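Local coordinates for Low temperature requirement C protein (PDB 1Y9I) that probably acts as a lipid phosphatase on phosphatidylglycerophosphate and binds a magnesium and a calcium ion side by side within a bundle of helices, at residues Arg21-Ile25 and Asp26-Glu30; Asn63-Leu66 and Thr67-Leu71; Thr141-Asp144 and Asp145-Gly148. All coordinates share one frame; numbering follows the deposited sequence.

Contact 1: Arg21-Ile25 and Asp26-Glu30; sequences RGVEI and DDIAE
Between E24 and D27 the chain turns into helix 25-36: their CA atoms lie 5.3 Å apart, E24 sits at the N-cap position, and D27 N donates to E24 O at 2.9 Å. One residue further on, A29 N donates to I25 O at 2.9 Å, so the regular helical pattern is already set; a longer bond from I28 N to E24 O is weak. The side chain of D27 folds back over this first turn. With CG beside its own backbone N (chi1 -59°), it brings D27 OD2 to E24 N at 2.7 Å, a fairly straight bond of 157° that arrives on the anti side of the carboxylate. A water O donates to D27 OD2 at 2.8 Å and, over a longer path, to G22 O, tying it to the preceding loop. The E24 side chain runs alongside D27, their carboxylate planes steeply inclined, and the E24 carboxylate is carried off from this turn. On the buried side, V23 CG1 meets I28 CG1 at 3.8 Å, the side chains crossing roughly at right angles. D26 OD1 takes its salt bridge elsewhere, from R49 of helix 45-56. G22, with positive phi, closes helix 9-20 in a Schellman motif. The D27 bond to the N-cap amide is one half of a capping box, and the pairing of V23 with I28, just before and four residues after the N-cap, is a hydrophobic staple.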
loop_
_atom_site.group_PDB
_atom_site.type_symbol
_atom_site.label_atom_id
_atom_site.label_comp_id
_atom_site.label_asym_id
_atom_site.label_seq_id
_atom_site.Cartn_x
_atom_site.Cartn_y
_atom_site.Cartn_z
ATOM N N ARG A 21 26.786 5.840 5.371
ATOM C CA ARG A 21 25.944 6.165 6.515
ATOM C C ARG A 21 26.200 5.213 7.681
ATOM O O ARG A 21 25.597 5.344 8.745
ATOM C CB ARG A 21 24.463 6.141 6.118
ATOM C CG ARG A 21 24.104 7.192 5.071
ATOM C CD ARG A 21 24.419 8.607 5.560
ATOM N NE ARG A 21 23.453 9.081 6.543
ATOM C CZ ARG A 21 23.569 10.211 7.236
ATOM N NH1 ARG A 21 24.624 10.997 7.062
ATOM N NH2 ARG A 21 22.619 10.561 8.091
ATOM N N GLY A 22 27.097 4.254 7.471
ATOM C CA GLY A 22 27.447 3.320 8.528
ATOM C C GLY A 22 26.777 1.961 8.511
ATOM O O GLY A 22 26.847 1.231 9.497
ATOM N N VAL A 23 26.134 1.611 7.403
ATOM C CA VAL A 23 25.455 0.321 7.308
ATOM C C VAL A 23 26.128 -0.603 6.300
ATOM O O VAL A 23 26.175 -0.314 5.107
ATOM C CB VAL A 23 23.972 0.502 6.915
ATOM C CG1 VAL A 23 23.250 -0.840 6.960
ATOM C CG2 VAL A 23 23.306 1.488 7.862
ATOM N N GLU A 24 26.654 -1.719 6.791
ATOM C CA GLU A 24 27.322 -2.686 5.932
ATOM C C GLU A 24 26.338 -3.807 5.599
ATOM O O GLU A 24 25.370 -4.028 6.326
ATOM C CB GLU A 24 28.541 -3.276 6.651
ATOM C CG GLU A 24 29.610 -2.266 7.075
ATOM C CD GLU A 24 30.390 -1.692 5.904
ATOM O OE1 GLU A 24 30.496 -2.371 4.861
ATOM O OE2 GLU A 24 30.918 -0.565 6.032
ATOM N N ILE A 25 26.593 -4.509 4.501
ATOM C CA ILE A 25 25.739 -5.613 4.073
ATOM C C ILE A 25 25.515 -6.617 5.204
ATOM O O ILE A 25 24.389 -7.058 5.436
ATOM C CB ILE A 25 26.358 -6.358 2.866
ATOM C CG1 ILE A 25 26.511 -5.399 1.684
ATOM C CG2 ILE A 25 25.499 -7.556 2.488
ATOM C CD1 ILE A 25 25.221 -4.741 1.237
ATOM N N ASP A 26 26.591 -6.972 5.901
ATOM C CA ASP A 26 26.514 -7.927 7.006
ATOM C C ASP A 26 25.617 -7.466 8.149
ATOM O O ASP A 26 25.021 -8.289 8.845
ATOM C CB ASP A 26 27.919 -8.230 7.538
ATOM C CG ASP A 26 28.608 -9.339 6.763
ATOM O OD1 ASP A 26 28.427 -9.406 5.530
ATOM O OD2 ASP A 26 29.338 -10.137 7.386
ATOM N N ASP A 27 25.521 -6.156 8.353
ATOM C CA ASP A 27 24.670 -5.637 9.418
ATOM C C ASP A 27 23.212 -5.945 9.077
ATOM O O ASP A 27 22.414 -6.304 9.950
ATOM C CB ASP A 27 24.863 -4.125 9.580
ATOM C CG ASP A 27 26.301 -3.748 9.910
ATOM O OD1 ASP A 27 26.901 -4.406 10.789
ATOM O OD2 ASP A 27 26.825 -2.787 9.301
ATOM N N ILE A 28 22.868 -5.806 7.800
ATOM C CA ILE A 28 21.509 -6.081 7.364
ATOM C C ILE A 28 21.265 -7.589 7.367
ATOM O O ILE A 28 20.187 -8.049 7.747
ATOM C CB ILE A 28 21.241 -5.531 5.947
ATOM C CG1 ILE A 28 21.619 -4.046 5.877
ATOM C CG2 ILE A 28 19.759 -5.683 5.612
ATOM C CD1 ILE A 28 21.259 -3.381 4.559
ATOM N N ALA A 29 22.272 -8.351 6.946
ATOM C CA ALA A 29 22.169 -9.810 6.906
ATOM C C ALA A 29 21.869 -10.374 8.293
ATOM O O ALA A 29 21.108 -11.334 8.427
ATOM C CB ALA A 29 23.465 -10.415 6.364
ATOM N N GLU A 30 22.478 -9.778 9.318
ATOM C CA GLU A 30 22.262 -10.205 10.697
ATOM C C GLU A 30 20.793 -10.038 11.089
ATOM O O GLU A 30 20.261 -10.812 11.890
ATOM C CB GLU A 30 23.147 -9.390 11.646
ATOM C CG GLU A 30 24.610 -9.799 11.633
ATOM C CD GLU A 30 24.871 -11.058 12.441
ATOM O OE1 GLU A 30 24.264 -12.105 12.137
ATOM O OE2 GLU A 30 25.687 -11.000 13.386
HETATM O O HOH W 1 28.379 -1.208 11.046
#

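Contact 2: Asn63-Leu66 and Thr67-Leu71; sequences NAVL and TGIQL
T67 folds its hydroxyl back onto the turn before it: T67 OG1, placed beside its own backbone N by a chi1 of -55°, donates to N63 O at 2.8 Å. The same carbonyl oxygen takes the routine helical bond from T67 N at 3.1 Å, and the two donors come from opposite faces of its plane, so N63 O is gripped twice. G68 N to A64 O, at 2.9 Å, continues the pattern. Tight packing is also found beside V65, where I69 CG1 rests 3.2 Å from V65 O while I69 CD1 meets V65 CG1 at 3.7 Å, the two side chains lying alongside each other. The side chain of A64 meets the next turn only loosely: A64 CB, on a bond pointing away, is 5.9 Å from T67 CB, its nearest atom of residues 67-71. That looser side does not face solvent, since every residue that touches here is buried. A64 packs on L101 and I105 of helix 97-106, and L66 on L10 and A14 of helix 9-20. T67 OG1 also hydrogen-bonds Y95 OH of the second subunit, placing this part of helix 59-76 between helices 9-20 and 97-106 and a subunit interface.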
loop_
_atom_site.group_PDB
_atom_site.type_symbol
_atom_site.label_atom_id
_atom_site.label_comp_id
_atom_site.label_asym_id
_atom_site.label_seq_id
_atom_site.Cartn_x
_atom_site.Cartn_y
_atom_site.Cartn_z
ATOM N N ASN A 63 15.906 3.390 -5.616
ATOM C CA ASN A 63 15.256 4.694 -5.642
ATOM C C ASN A 63 14.871 5.146 -4.242
ATOM O O ASN A 63 15.043 6.313 -3.890
ATOM C CB ASN A 63 14.007 4.660 -6.537
ATOM C CG ASN A 63 14.354 4.593 -8.018
ATOM O OD1 ASN A 63 15.368 5.136 -8.446
ATOM N ND2 ASN A 63 13.499 3.947 -8.807
ATOM N N ALA A 64 14.352 4.215 -3.443
ATOM C CA ALA A 64 13.940 4.528 -2.081
ATOM C C ALA A 64 15.147 4.815 -1.190
ATOM O O ALA A 64 15.105 5.726 -0.369
ATOM C CB ALA A 64 13.115 3.379 -1.501
ATOM N N VAL A 65 16.217 4.042 -1.355
ATOM C CA VAL A 65 17.427 4.245 -0.562
ATOM C C VAL A 65 17.985 5.660 -0.781
ATOM O O VAL A 65 18.293 6.371 0.175
ATOM C CB VAL A 65 18.518 3.201 -0.915
ATOM C CG1 VAL A 65 19.849 3.600 -0.281
ATOM C CG2 VAL A 65 18.105 1.810 -0.419
ATOM N N LEU A 66 18.103 6.068 -2.038
ATOM C CA LEU A 66 18.628 7.394 -2.355
ATOM C C LEU A 66 17.733 8.516 -1.864
ATOM O O LEU A 66 18.205 9.484 -1.264
ATOM C CB LEU A 66 18.836 7.553 -3.868
ATOM C CG LEU A 66 20.235 7.208 -4.388
ATOM C CD1 LEU A 66 20.576 5.783 -4.020
ATOM C CD2 LEU A 66 20.295 7.402 -5.899
ATOM N N THR A 67 16.435 8.391 -2.108
ATOM C CA THR A 67 15.518 9.433 -1.690
ATOM C C THR A 67 15.507 9.602 -0.172
ATOM O O THR A 67 15.603 10.714 0.334
ATOM C CB THR A 67 14.091 9.143 -2.212
ATOM O OG1 THR A 67 14.137 8.962 -3.632
ATOM C CG2 THR A 67 13.152 10.295 -1.894
ATOM N N GLY A 68 15.413 8.490 0.551
ATOM C CA GLY A 68 15.384 8.550 2.003
ATOM C C GLY A 68 16.647 9.096 2.650
ATOM O O GLY A 68 16.576 9.989 3.502
ATOM N N ILE A 69 17.803 8.559 2.267
ATOM C CA ILE A 69 19.068 9.022 2.838
ATOM C C ILE A 69 19.285 10.497 2.506
ATOM O O ILE A 69 19.779 11.263 3.333
ATOM C CB ILE A 69 20.263 8.208 2.306
ATOM C CG1 ILE A 69 20.148 6.749 2.765
ATOM C CG2 ILE A 69 21.570 8.808 2.824
ATOM C CD1 ILE A 69 21.297 5.859 2.305
ATOM N N GLN A 70 18.897 10.895 1.299
ATOM C CA GLN A 70 19.043 12.284 0.872
ATOM C C GLN A 70 18.334 13.219 1.845
ATOM O O GLN A 70 18.866 14.271 2.209
ATOM C CB GLN A 70 18.457 12.479 -0.527
ATOM C CG GLN A 70 18.493 13.921 -1.030
ATOM C CD GLN A 70 19.909 14.463 -1.165
ATOM O OE1 GLN A 70 20.539 14.859 -0.178
ATOM N NE2 GLN A 70 20.418 14.473 -2.387
ATOM N N LEU A 71 17.129 12.836 2.258
ATOM C CA LEU A 71 16.357 13.640 3.192
ATOM C C LEU A 71 17.006 13.681 4.576
ATOM O O LEU A 71 17.042 14.740 5.209
ATOM C CB LEU A 71 14.910 13.119 3.277
ATOM C CG LEU A 71 14.043 13.410 2.039
ATOM C CD1 LEU A 71 12.708 12.645 2.124
ATOM C CD2 LEU A 71 13.792 14.911 1.938
#

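Contact 3: Thr141-Asp144 and Asp145-Gly148; sequences TFLD and DIVG. With MG (magnesium ion), chain F.
The magnesium half of a binuclear metal site is assembled where the chain enters helix 143-160, with T141, D144 and D145 supplying three ligands from five consecutive residues. T141 gives its backbone O at 2.0 Å from magnesium, D145 its OD2 at 2.1 Å, and D144 its OD1 at a longer 2.5 Å. Two waters and D98 of helix 97-106 bring the number of ligands to six. The arrangement is close to octahedral: one water stands across the metal from T141 O and the other across from D145 OD2. D98 also belongs to the calcium site with Y95 and E99, and so links the two metals. Each aspartate of this segment pair binds magnesium through a single oxygen. D144 has CG in the crowded position between backbone N and carbonyl carbon (chi1 49°), which brings OD1 to the metal, while OD2 accepts from the metal-bound water opposite D145. D145 N also makes a weak, strongly bent hydrogen bond to D144 OD1 (121°). Behind the metal the helix is regular, V147 N meeting L143 O at 2.9 Å. D72 of helix 59-76 accepts from F142 N and L143 N, one carboxylate oxygen each, where the chain enters the helix. Away from the ion, I146 CG1 lies close against the carbonyl oxygen F142 O, at 3.2 Å, and an apolar contact brings L143 CD1 to V147 CG2 at 3.7 Å.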
loop_
_atom_site.group_PDB
_atom_site.type_symbol
_atom_site.label_atom_id
_atom_site.label_comp_id
_atom_site.label_asym_id
_atom_site.label_seq_id
_atom_site.Cartn_x
_atom_site.Cartn_y
_atom_site.Cartn_z
ATOM N N THR A 141 16.122 9.251 10.387
ATOM C CA THR A 141 14.678 9.146 10.306
ATOM C C THR A 141 14.229 8.231 9.163
ATOM O O THR A 141 13.325 7.411 9.332
ATOM C CB THR A 141 14.071 10.544 10.135
ATOM O OG1 THR A 141 14.398 11.331 11.290
ATOM C CG2 THR A 141 12.559 10.469 9.978
ATOM N N PHE A 142 14.861 8.366 8.006
ATOM C CA PHE A 142 14.506 7.531 6.859
ATOM C C PHE A 142 15.330 6.252 6.785
ATOM O O PHE A 142 14.823 5.197 6.399
ATOM C CB PHE A 142 14.687 8.315 5.567
ATOM C CG PHE A 142 13.594 9.290 5.308
ATOM C CD1 PHE A 142 12.477 8.916 4.569
ATOM C CD2 PHE A 142 13.649 10.575 5.847
ATOM C CE1 PHE A 142 11.424 9.804 4.373
ATOM C CE2 PHE A 142 12.597 11.471 5.657
ATOM C CZ PHE A 142 11.485 11.083 4.919
ATOM N N LEU A 143 16.599 6.342 7.159
ATOM C CA LEU A 143 17.473 5.181 7.093
ATOM C C LEU A 143 17.072 4.018 7.997
ATOM O O LEU A 143 17.254 2.854 7.612
ATOM C CB LEU A 143 18.920 5.585 7.382
ATOM C CG LEU A 143 19.938 4.444 7.238
ATOM C CD1 LEU A 143 19.820 3.814 5.858
ATOM C CD2 LEU A 143 21.345 4.977 7.458
ATOM N N ASP A 144 16.545 4.296 9.191
ATOM C CA ASP A 144 16.156 3.179 10.050
ATOM C C ASP A 144 15.073 2.323 9.389
ATOM O O ASP A 144 15.149 1.091 9.428
ATOM C CB ASP A 144 15.709 3.640 11.453
ATOM C CG ASP A 144 14.703 4.772 11.431
ATOM O OD1 ASP A 144 14.001 4.958 10.416
ATOM O OD2 ASP A 144 14.605 5.475 12.461
ATOM N N ASP A 145 14.086 2.970 8.767
ATOM C CA ASP A 145 13.010 2.255 8.075
ATOM C C ASP A 145 13.569 1.515 6.866
ATOM O O ASP A 145 13.178 0.382 6.577
ATOM C CB ASP A 145 11.941 3.227 7.570
ATOM C CG ASP A 145 11.310 4.026 8.674
ATOM O OD1 ASP A 145 10.496 3.462 9.429
ATOM O OD2 ASP A 145 11.634 5.227 8.782
ATOM N N ILE A 146 14.476 2.172 6.147
ATOM C CA ILE A 146 15.081 1.578 4.963
ATOM C C ILE A 146 15.803 0.267 5.293
ATOM O O ILE A 146 15.627 -0.743 4.610
ATOM C CB ILE A 146 16.075 2.569 4.300
ATOM C CG1 ILE A 146 15.294 3.689 3.598
ATOM C CG2 ILE A 146 16.985 1.837 3.332
ATOM C CD1 ILE A 146 16.165 4.837 3.076
ATOM N N VAL A 147 16.609 0.289 6.348
ATOM C CA VAL A 147 17.358 -0.889 6.759
ATOM C C VAL A 147 16.413 -1.996 7.214
ATOM O O VAL A 147 16.569 -3.152 6.826
ATOM C CB VAL A 147 18.354 -0.524 7.879
ATOM C CG1 VAL A 147 19.055 -1.773 8.411
ATOM C CG2 VAL A 147 19.370 0.460 7.332
ATOM N N GLY A 148 15.425 -1.642 8.027
ATOM C CA GLY A 148 14.470 -2.638 8.481
ATOM C C GLY A 148 13.712 -3.238 7.305
ATOM O O GLY A 148 13.448 -4.444 7.273
HETATM MG MG MG F . 11.998 6.433 10.519
HETATM O O HOH W 2 12.627 7.042 12.291
HETATM O O HOH W 3 10.886 4.906 11.385
#

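The centre of contact 3 lies about 4 Å from the centre of the chain, nearer than those of the other two, and both touch it. Contact 1 packs on it through R21 and V23 against L143; contact 2 meets it where G68 and L71 adjoin F142 and where V65 adjoins I146. Contacts 1 and 2 meet through R21 and I69. All three are local, joining neighbouring turns, yet their chemistry differs. At the partly exposed contact 1, a carboxylate in the first helical turn accepts from the N-cap amide and from a water. In buried contact 2 a hydroxyl serves a mid-helix carbonyl and a second subunit, whereas in buried contact 3 the acidic groups bind metal.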